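Local coordinates for protein pentafunctional AROM polypeptide (Schizosaccharomyces pombe, PDB 5SWV) that probably catalyses several steps of the shikimate pathway, this portion carrying its dehydroquinate dehydratase and shikimate dehydrogenase activities, at residues N351-N363 / T383-G395. Numbering follows the deposited sequence.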
loop_
_atom_site.group_PDB
_atom_site.type_symbol
_atom_site.label_atom_id
_atom_site.label_comp_id
_atom_site.label_asym_id
_atom_site.label_seq_id
_atom_site.Cartn_x
_atom_site.Cartn_y
_atom_site.Cartn_z
ATOM N N ASN A 351 4.520 -15.187 3.693
ATOM C CA ASN A 351 5.938 -15.054 3.500
ATOM C C ASN A 351 6.192 -13.736 2.804
ATOM O O ASN A 351 5.875 -13.586 1.623
ATOM C CB ASN A 351 6.412 -16.215 2.631
ATOM C CG ASN A 351 7.904 -16.370 2.634
ATOM O OD1 ASN A 351 8.649 -15.430 2.373
ATOM N ND2 ASN A 351 8.351 -17.563 2.942
ATOM N N THR A 352 6.738 -12.774 3.537
ATOM C CA THR A 352 7.074 -11.467 2.975
ATOM C C THR A 352 8.529 -11.320 2.557
ATOM O O THR A 352 8.920 -10.238 2.136
ATOM C CB THR A 352 6.791 -10.351 3.980
ATOM O OG1 THR A 352 7.520 -10.619 5.169
ATOM C CG2 THR A 352 5.326 -10.264 4.292
ATOM N N ASP A 353 9.336 -12.375 2.643
ATOM C CA ASP A 353 10.751 -12.264 2.251
ATOM C C ASP A 353 10.912 -11.666 0.844
ATOM O O ASP A 353 11.679 -10.727 0.647
ATOM C CB ASP A 353 11.478 -13.614 2.380
ATOM C CG ASP A 353 11.732 -14.028 3.860
ATOM O OD1 ASP A 353 11.769 -13.147 4.766
ATOM O OD2 ASP A 353 11.902 -15.244 4.115
ATOM N N TRP A 354 10.141 -12.166 -0.115
ATOM C CA TRP A 354 10.150 -11.605 -1.477
ATOM C C TRP A 354 9.787 -10.112 -1.558
ATOM O O TRP A 354 10.283 -9.399 -2.432
ATOM C CB TRP A 354 9.240 -12.413 -2.412
ATOM C CG TRP A 354 7.781 -12.206 -2.223
ATOM C CD1 TRP A 354 6.988 -12.783 -1.281
ATOM C CD2 TRP A 354 6.931 -11.353 -2.996
ATOM N NE1 TRP A 354 5.688 -12.345 -1.417
ATOM C CE2 TRP A 354 5.625 -11.478 -2.469
ATOM C CE3 TRP A 354 7.145 -10.505 -4.092
ATOM C CZ2 TRP A 354 4.534 -10.799 -3.002
ATOM C CZ3 TRP A 354 6.065 -9.821 -4.627
ATOM C CH2 TRP A 354 4.770 -9.970 -4.075
ATOM N N ARG A 355 8.914 -9.655 -0.664
ATOM C CA ARG A 355 8.472 -8.270 -0.661
ATOM C C ARG A 355 9.642 -7.322 -0.402
ATOM O O ARG A 355 9.673 -6.215 -0.938
ATOM C CB ARG A 355 7.370 -8.054 0.381
ATOM C CG ARG A 355 6.080 -8.825 0.097
ATOM C CD ARG A 355 5.312 -8.264 -1.099
ATOM N NE ARG A 355 5.070 -6.868 -0.820
ATOM C CZ ARG A 355 4.126 -6.420 -0.005
ATOM N NH1 ARG A 355 3.248 -7.236 0.563
ATOM N NH2 ARG A 355 4.046 -5.127 0.227
ATOM N N GLY A 356 10.608 -7.756 0.405
ATOM C CA GLY A 356 11.832 -7.001 0.604
ATOM C C GLY A 356 12.519 -6.660 -0.710
ATOM O O GLY A 356 13.082 -5.568 -0.862
ATOM N N ILE A 357 12.463 -7.597 -1.656
ATOM C CA ILE A 357 13.028 -7.406 -2.988
ATOM C C ILE A 357 12.081 -6.598 -3.848
ATOM O O ILE A 357 12.440 -5.545 -4.337
ATOM C CB ILE A 357 13.340 -8.753 -3.664
ATOM C CG1 ILE A 357 14.346 -9.541 -2.797
ATOM C CG2 ILE A 357 13.912 -8.533 -5.064
ATOM C CD1 ILE A 357 14.550 -10.974 -3.225
ATOM N N TYR A 358 10.866 -7.090 -4.004
ATOM C CA TYR A 358 9.880 -6.445 -4.831
ATOM C C TYR A 358 9.665 -4.984 -4.477
ATOM O O TYR A 358 9.787 -4.118 -5.334
ATOM C CB TYR A 358 8.550 -7.195 -4.744
ATOM C CG TYR A 358 7.504 -6.611 -5.643
ATOM C CD1 TYR A 358 6.676 -5.596 -5.193
ATOM C CD2 TYR A 358 7.370 -7.039 -6.964
ATOM C CE1 TYR A 358 5.725 -5.028 -6.028
ATOM C CE2 TYR A 358 6.417 -6.492 -7.806
ATOM C CZ TYR A 358 5.600 -5.482 -7.336
ATOM O OH TYR A 358 4.658 -4.904 -8.139
ATOM N N ASP A 359 9.342 -4.716 -3.214
ATOM C CA ASP A 359 8.983 -3.362 -2.766
ATOM C C ASP A 359 10.156 -2.380 -2.852
ATOM O O ASP A 359 9.948 -1.161 -2.979
ATOM C CB ASP A 359 8.495 -3.344 -1.310
ATOM C CG ASP A 359 7.197 -4.115 -1.073
ATOM O OD1 ASP A 359 6.581 -4.683 -2.004
ATOM O OD2 ASP A 359 6.783 -4.143 0.104
ATOM N N THR A 360 11.379 -2.892 -2.728
ATOM C CA THR A 360 12.566 -2.050 -2.832
ATOM C C THR A 360 12.687 -1.503 -4.258
ATOM O O THR A 360 12.853 -0.307 -4.440
ATOM C CB THR A 360 13.827 -2.822 -2.417
ATOM O OG1 THR A 360 13.707 -3.196 -1.048
ATOM C CG2 THR A 360 15.069 -1.983 -2.584
ATOM N N PHE A 361 12.576 -2.385 -5.250
ATOM C CA PHE A 361 12.550 -1.988 -6.656
ATOM C C PHE A 361 11.366 -1.081 -6.960
ATOM O O PHE A 361 11.529 -0.031 -7.578
ATOM C CB PHE A 361 12.527 -3.220 -7.582
ATOM C CG PHE A 361 13.881 -3.852 -7.778
ATOM C CD1 PHE A 361 14.824 -3.268 -8.613
ATOM C CD2 PHE A 361 14.215 -5.035 -7.137
ATOM C CE1 PHE A 361 16.072 -3.838 -8.787
ATOM C CE2 PHE A 361 15.467 -5.617 -7.319
ATOM C CZ PHE A 361 16.395 -5.011 -8.139
ATOM N N ALA A 362 10.183 -1.471 -6.501
ATOM C CA ALA A 362 8.977 -0.667 -6.730
ATOM C C ALA A 362 9.189 0.811 -6.365
ATOM O O ALA A 362 8.795 1.689 -7.131
ATOM C CB ALA A 362 7.792 -1.241 -5.970
ATOM N N ASN A 363 9.847 1.062 -5.230
ATOM C CA ASN A 363 10.134 2.424 -4.760
ATOM C C ASN A 363 11.368 3.074 -5.369
ATOM O O ASN A 363 11.392 4.293 -5.544
ATOM C CB ASN A 363 10.237 2.470 -3.220
ATOM C CG ASN A 363 8.872 2.425 -2.549
ATOM O OD1 ASN A 363 8.296 3.470 -2.203
ATOM N ND2 ASN A 363 8.325 1.215 -2.399
ATOM N N THR A 383 16.985 -17.199 -1.345
ATOM C CA THR A 383 16.745 -15.803 -1.645
ATOM C C THR A 383 16.715 -15.575 -3.162
ATOM O O THR A 383 15.920 -14.778 -3.644
ATOM C CB THR A 383 17.775 -14.874 -0.959
ATOM O OG1 THR A 383 17.732 -15.062 0.450
ATOM C CG2 THR A 383 17.455 -13.414 -1.213
ATOM N N SER A 384 17.549 -16.289 -3.913
ATOM C CA SER A 384 17.565 -16.142 -5.370
ATOM C C SER A 384 16.231 -16.494 -5.998
ATOM O O SER A 384 15.870 -15.942 -7.038
ATOM C CB SER A 384 18.656 -17.000 -6.023
ATOM O OG SER A 384 18.239 -18.352 -6.139
ATOM N N ARG A 385 15.507 -17.410 -5.373
ATOM C CA ARG A 385 14.206 -17.817 -5.903
ATOM C C ARG A 385 13.176 -16.719 -5.742
ATOM O O ARG A 385 12.403 -16.463 -6.664
ATOM C CB ARG A 385 13.715 -19.077 -5.222
ATOM C CG ARG A 385 14.748 -20.187 -5.300
ATOM C CD ARG A 385 14.153 -21.545 -5.037
ATOM N NE ARG A 385 13.408 -21.579 -3.778
ATOM C CZ ARG A 385 12.860 -22.679 -3.269
ATOM N NH1 ARG A 385 13.002 -23.863 -3.902
ATOM N NH2 ARG A 385 12.183 -22.595 -2.112
ATOM N N ALA A 386 13.172 -16.080 -4.568
ATOM C CA ALA A 386 12.327 -14.915 -4.318
ATOM C C ALA A 386 12.675 -13.780 -5.271
ATOM O O ALA A 386 11.782 -13.097 -5.790
ATOM C CB ALA A 386 12.480 -14.454 -2.888
ATOM N N ALA A 387 13.968 -13.606 -5.515
ATOM C CA ALA A 387 14.453 -12.590 -6.441
ATOM C C ALA A 387 13.950 -12.811 -7.877
ATOM O O ALA A 387 13.503 -11.865 -8.535
ATOM C CB ALA A 387 15.970 -12.536 -6.408
ATOM N N ILE A 388 14.005 -14.054 -8.348
ATOM C CA ILE A 388 13.461 -14.400 -9.656
ATOM C C ILE A 388 11.962 -14.120 -9.707
ATOM O O ILE A 388 11.510 -13.389 -10.587
ATOM C CB ILE A 388 13.788 -15.848 -10.027
ATOM C CG1 ILE A 388 15.265 -15.933 -10.347
ATOM C CG2 ILE A 388 12.982 -16.323 -11.237
ATOM C CD1 ILE A 388 15.772 -17.348 -10.444
ATOM N N TYR A 389 11.197 -14.662 -8.760
ATOM C CA TYR A 389 9.758 -14.325 -8.652
ATOM C C TYR A 389 9.519 -12.804 -8.668
ATOM O O TYR A 389 8.703 -12.310 -9.445
ATOM C CB TYR A 389 9.128 -14.960 -7.405
ATOM C CG TYR A 389 7.696 -14.557 -7.143
ATOM C CD1 TYR A 389 6.687 -14.889 -8.029
ATOM C CD2 TYR A 389 7.348 -13.843 -5.991
ATOM C CE1 TYR A 389 5.359 -14.530 -7.785
ATOM C CE2 TYR A 389 6.032 -13.467 -5.734
ATOM C CZ TYR A 389 5.030 -13.811 -6.630
ATOM O OH TYR A 389 3.723 -13.432 -6.370
ATOM N N SER A 390 10.267 -12.068 -7.847
ATOM C CA SER A 390 10.104 -10.612 -7.769
ATOM C C SER A 390 10.384 -9.958 -9.117
ATOM O O SER A 390 9.596 -9.147 -9.576
ATOM C CB SER A 390 10.995 -10.000 -6.676
ATOM O OG SER A 390 10.587 -10.436 -5.401
ATOM N N LEU A 391 11.489 -10.309 -9.761
ATOM C CA LEU A 391 11.812 -9.666 -11.046
ATOM C C LEU A 391 10.754 -10.000 -12.083
ATOM O O LEU A 391 10.313 -9.127 -12.812
ATOM C CB LEU A 391 13.219 -10.029 -11.542
ATOM C CG LEU A 391 14.349 -9.409 -10.710
ATOM C CD1 LEU A 391 15.714 -9.739 -11.271
ATOM C CD2 LEU A 391 14.198 -7.900 -10.622
ATOM N N HIS A 392 10.315 -11.250 -12.087
ATOM C CA HIS A 392 9.278 -11.680 -13.000
ATOM C C HIS A 392 7.985 -10.923 -12.746
ATOM O O HIS A 392 7.332 -10.454 -13.684
ATOM C CB HIS A 392 9.040 -13.198 -12.910
ATOM C CG HIS A 392 8.149 -13.728 -13.993
ATOM N ND1 HIS A 392 6.776 -13.751 -13.879
ATOM C CD2 HIS A 392 8.435 -14.232 -15.216
ATOM C CE1 HIS A 392 6.253 -14.249 -14.985
ATOM N NE2 HIS A 392 7.238 -14.546 -15.814
ATOM N N ARG A 393 7.632 -10.766 -11.480
ATOM C CA ARG A 393 6.385 -10.094 -11.127
ATOM C C ARG A 393 6.391 -8.621 -11.483
ATOM O O ARG A 393 5.349 -8.060 -11.729
ATOM C CB ARG A 393 6.099 -10.271 -9.637
ATOM C CG ARG A 393 4.690 -9.896 -9.221
ATOM C CD ARG A 393 4.235 -10.716 -8.030
ATOM N NE ARG A 393 3.248 -9.960 -7.267
ATOM C CZ ARG A 393 1.933 -9.999 -7.440
ATOM N NH1 ARG A 393 1.376 -10.786 -8.363
ATOM N NH2 ARG A 393 1.163 -9.233 -6.672
ATOM N N LEU A 394 7.564 -8.001 -11.502
ATOM C CA LEU A 394 7.711 -6.621 -11.937
ATOM C C LEU A 394 7.764 -6.487 -13.455
ATOM O O LEU A 394 7.893 -5.374 -13.943
ATOM C CB LEU A 394 8.997 -6.014 -11.357
ATOM C CG LEU A 394 9.159 -5.878 -9.835
ATOM C CD1 LEU A 394 10.612 -5.967 -9.393
ATOM C CD2 LEU A 394 8.574 -4.574 -9.340
ATOM N N GLY A 395 7.720 -7.592 -14.200
ATOM C CA GLY A 395 7.620 -7.553 -15.662
ATOM C C GLY A 395 8.911 -7.744 -16.457
ATOM O O GLY A 395 8.900 -7.594 -17.678
#
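Trp354 and Tyr389 form an edge-to-face (T-shaped) aromatic pair. The edge of Tyr389 is turned to one face of the indole, with ring planes 68° apart and CE2 of Tyr389 3.6 Å from CE3 of Trp354. On the opposite indole face lies CD of Arg355, from the same helix as Trp354. OG of Ser390 sits at the indole edge, near its plane. Arg393 reaches the far end of the ring with an extended chain, its NE 3.5 Å from CH2 of Trp354, and its guanidinium stands nearly perpendicular to the indole. Phe361 has CD2 of Leu391 over one face, while CD1 of Leu394 packs on its CB at 3.8 Å. The Tyr358 ring meets CD2 of Leu394 obliquely through its CE2, and O of Ser390 lies at its edge, near the ring plane.

The two helices run in the same general direction. Their segment axes come within 8.7 Å at closest approach and are inclined at 40°. Both pack on one face of the parallel sheet of the C-terminal, Rossmann-like domain of the shikimate dehydrogenase unit. Helix 383-393 follows strand 374-378, and Ala387 and Leu391 rest on its Val377. Phe361, Ala387 and Leu391 also reach strand 440-445.

Trp354 and Ile357 act as knobs in holes of helix 383-393. Trp354 fits among Ala386, Tyr389, Ser390 and Arg393. Ile357 fits among Thr383, Ala386, Ala387 and Ser390. CG1 of Ile357 lies anti to the carbonyl carbon (chi1 -59°), which carries CD1 of Ile357 to 3.8 Å from CB of Ala387. No hydrogen bond runs between 351-363 and 383-395. OG of Ser390 instead donates to O of Ala386, 2.9 Å away, from above the carbonyl plane. That oxygen also accepts from N of Ser390.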